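Local coordinates for protein putative P450-like enzyme (Streptomyces himastatinicus ATCC 53653, PDB 5Z9J) that probably acts as a heme-dependent cytochrome P450 monooxygenase in bacterial secondary metabolism, using iron-bound oxygen to oxidise its substrate, at residues H15-R19 with W311-R317. Numbering follows the deposited sequence.
Sequences HFWMR and WTGAANR. With TAM (tris(hydroxyethyl)aminomethane), chain F.
In this P450 fold the short helix 312-315, which follows the sheet strand 307-310, is met by a 3-10 turn from the N-terminal part of the chain, and Trp-17 of that turn lays its indole flat on the helix. One face of the indole rests on the helix backbone, with Ala-314 N 3.6 Å above the plane, over the ring, and Gly-313 O 3.3 Å from Trp-17 CD1. With no side chain on Gly-313, the indole can lie directly against the peptide. His-15 CA lies over the opposite face, toward its rim. Trp-17 CG sits between its own backbone N and carbonyl carbon (chi1 58°), a placement that carries the ring across to the helix. Ala-314 CB packs 3.6 Å from Trp-17 CE3, while at the far end of the indole Trp-17 CH2 comes within 3.6 Å of Trp-311 CE3. The two six-membered rings are inclined by 41°.

At the end of Trp-17 nearer its backbone the Arg-317 chain bends at chi2 (-56°), its CG against Trp-17 CB. Trp-17 O sits over one face of the guanidinium without a hydrogen bond, and Arg-317 NH2 comes 3.4 Å from Met-18 SD. A water lying in the guanidinium plane accepts from Arg-317 NH2 (2.9 Å) and donates to Met-18 O; Arg-317 NH2 also hydrogen-bonds to Tyr-280 O, and NH1 makes a salt bridge with Asp-326.

A tris(hydroxyethyl)aminomethane molecule lies over one face of Trp-311, whose NE1 is held by Asn-37, and the ligand's O6 is 3.5 Å from Trp-17 CZ3. Phe-16, Trp-17 and Trp-311 thus give the aromatic part of this ligand's pocket, separate from the heme site, where the N-terminal 3-10 turn packs on the short helix after strand 307-310.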
loop_
_atom_site.group_PDB
_atom_site.type_symbol
_atom_site.label_atom_id
_atom_site.label_comp_id
_atom_site.label_asym_id
_atom_site.label_seq_id
_atom_site.Cartn_x
_atom_site.Cartn_y
_atom_site.Cartn_z
ATOM N N HIS A 15 -9.831 11.068 -9.085
ATOM C CA HIS A 15 -10.043 11.139 -7.638
ATOM C C HIS A 15 -10.874 12.340 -7.208
ATOM O O HIS A 15 -10.381 13.230 -6.517
ATOM C CB HIS A 15 -8.740 11.179 -6.895
ATOM C CG HIS A 15 -7.914 9.943 -7.093
ATOM N ND1 HIS A 15 -6.637 9.813 -6.598
ATOM C CD2 HIS A 15 -8.176 8.793 -7.757
ATOM C CE1 HIS A 15 -6.158 8.625 -6.922
ATOM N NE2 HIS A 15 -7.064 7.992 -7.646
ATOM N N PHE A 16 -12.138 12.317 -7.594
ATOM C CA PHE A 16 -13.022 13.441 -7.339
ATOM C C PHE A 16 -13.144 13.763 -5.840
ATOM O O PHE A 16 -13.420 14.926 -5.468
ATOM C CB PHE A 16 -14.423 13.163 -7.948
ATOM C CG PHE A 16 -15.076 11.905 -7.421
ATOM C CD1 PHE A 16 -15.812 11.937 -6.260
ATOM C CD2 PHE A 16 -14.915 10.686 -8.077
ATOM C CE1 PHE A 16 -16.371 10.791 -5.768
ATOM C CE2 PHE A 16 -15.494 9.540 -7.597
ATOM C CZ PHE A 16 -16.201 9.587 -6.440
ATOM N N TRP A 17 -13.038 12.758 -4.976
ATOM C CA TRP A 17 -13.208 13.008 -3.541
ATOM C C TRP A 17 -12.123 13.919 -2.963
ATOM O O TRP A 17 -12.339 14.590 -1.957
ATOM C CB TRP A 17 -13.285 11.698 -2.773
ATOM C CG TRP A 17 -12.059 10.799 -2.955
ATOM C CD1 TRP A 17 -10.954 10.764 -2.171
ATOM C CD2 TRP A 17 -11.845 9.828 -3.997
ATOM N NE1 TRP A 17 -10.054 9.834 -2.644
ATOM C CE2 TRP A 17 -10.576 9.252 -3.766
ATOM C CE3 TRP A 17 -12.604 9.387 -5.092
ATOM C CZ2 TRP A 17 -10.051 8.249 -4.598
ATOM C CZ3 TRP A 17 -12.063 8.390 -5.930
ATOM C CH2 TRP A 17 -10.798 7.839 -5.670
ATOM N N MET A 18 -10.929 13.908 -3.577
ATOM C CA MET A 18 -9.849 14.808 -3.182
ATOM C C MET A 18 -10.098 16.286 -3.509
ATOM O O MET A 18 -9.457 17.168 -2.937
ATOM C CB MET A 18 -8.529 14.347 -3.838
ATOM C CG MET A 18 -8.165 12.934 -3.403
ATOM S SD MET A 18 -8.044 12.756 -1.601
ATOM C CE MET A 18 -6.779 13.988 -1.262
ATOM N N ARG A 19 -11.014 16.546 -4.441
ATOM C CA ARG A 19 -11.415 17.898 -4.814
ATOM C C ARG A 19 -12.741 18.319 -4.163
ATOM O O ARG A 19 -13.391 19.255 -4.624
ATOM C CB ARG A 19 -11.484 18.014 -6.342
ATOM C CG ARG A 19 -10.115 17.746 -7.018
ATOM C CD ARG A 19 -10.159 17.757 -8.554
ATOM N NE ARG A 19 -8.821 17.556 -9.136
ATOM C CZ ARG A 19 -8.229 16.393 -9.437
ATOM N NH1 ARG A 19 -8.808 15.216 -9.201
ATOM N NH2 ARG A 19 -7.017 16.419 -9.966
ATOM N N TRP A 311 -13.853 1.955 -3.684
ATOM C CA TRP A 311 -13.042 3.177 -3.505
ATOM C C TRP A 311 -12.974 3.601 -2.027
ATOM O O TRP A 311 -13.769 4.405 -1.529
ATOM C CB TRP A 311 -13.530 4.297 -4.415
ATOM C CG TRP A 311 -13.348 3.930 -5.855
ATOM C CD1 TRP A 311 -14.316 3.499 -6.737
ATOM C CD2 TRP A 311 -12.105 3.934 -6.595
ATOM N NE1 TRP A 311 -13.738 3.224 -7.975
ATOM C CE2 TRP A 311 -12.396 3.494 -7.913
ATOM C CE3 TRP A 311 -10.788 4.271 -6.271
ATOM C CZ2 TRP A 311 -11.400 3.381 -8.902
ATOM C CZ3 TRP A 311 -9.804 4.151 -7.252
ATOM C CH2 TRP A 311 -10.121 3.708 -8.548
ATOM N N THR A 312 -12.029 2.978 -1.325
ATOM C CA THR A 312 -11.742 3.246 0.045
ATOM C C THR A 312 -11.376 4.721 0.176
ATOM O O THR A 312 -11.767 5.364 1.176
ATOM C CB THR A 312 -10.579 2.342 0.537
ATOM O OG1 THR A 312 -9.499 2.496 -0.378
ATOM C CG2 THR A 312 -11.017 0.891 0.572
ATOM N N GLY A 313 -10.693 5.310 -0.818
ATOM C CA GLY A 313 -10.401 6.743 -0.715
ATOM C C GLY A 313 -11.699 7.574 -0.663
ATOM O O GLY A 313 -11.837 8.529 0.098
ATOM N N ALA A 314 -12.652 7.220 -1.500
ATOM C CA ALA A 314 -13.929 7.951 -1.517
ATOM C C ALA A 314 -14.767 7.640 -0.262
ATOM O O ALA A 314 -15.391 8.539 0.324
ATOM C CB ALA A 314 -14.686 7.614 -2.792
ATOM N N ALA A 315 -14.767 6.383 0.178
ATOM C CA ALA A 315 -15.492 5.961 1.373
ATOM C C ALA A 315 -15.040 6.767 2.561
ATOM O O ALA A 315 -15.887 7.210 3.361
ATOM C CB ALA A 315 -15.257 4.476 1.651
ATOM N N ASN A 316 -13.729 7.062 2.577
ATOM C CA ASN A 316 -13.117 7.811 3.656
ATOM C C ASN A 316 -13.546 9.263 3.688
ATOM O O ASN A 316 -13.230 9.976 4.671
ATOM C CB ASN A 316 -11.581 7.792 3.532
ATOM C CG ASN A 316 -10.968 6.462 3.934
ATOM O OD1 ASN A 316 -11.587 5.663 4.619
ATOM N ND2 ASN A 316 -9.755 6.222 3.503
ATOM N N ARG A 317 -14.188 9.728 2.621
ATOM C CA ARG A 317 -14.734 11.097 2.658
ATOM C C ARG A 317 -16.262 11.065 2.830
ATOM O O ARG A 317 -16.940 12.085 2.649
ATOM C CB ARG A 317 -14.369 11.872 1.386
ATOM C CG ARG A 317 -12.855 11.941 1.093
ATOM C CD ARG A 317 -12.071 12.521 2.264
ATOM N NE ARG A 317 -10.717 12.901 1.887
ATOM C CZ ARG A 317 -10.388 14.125 1.476
ATOM N NH1 ARG A 317 -11.312 15.085 1.411
ATOM N NH2 ARG A 317 -9.134 14.397 1.147
HETATM C C TAM F . -13.383 6.248 -11.944
HETATM C C1 TAM F . -14.812 6.891 -12.162
HETATM C C2 TAM F . -12.249 7.241 -12.253
HETATM C C3 TAM F . -13.262 5.733 -10.481
HETATM C C4 TAM F . -14.781 8.421 -12.083
HETATM C C5 TAM F . -10.921 6.533 -12.031
HETATM C C6 TAM F . -13.654 6.766 -9.400
HETATM N N TAM F . -13.221 5.088 -12.815
HETATM O O4 TAM F . -14.620 8.979 -13.374
HETATM O O5 TAM F . -11.096 5.164 -12.438
HETATM O O6 TAM F . -12.683 7.791 -9.368
HETATM O O HOH W 1 -8.448 16.806 -0.288
#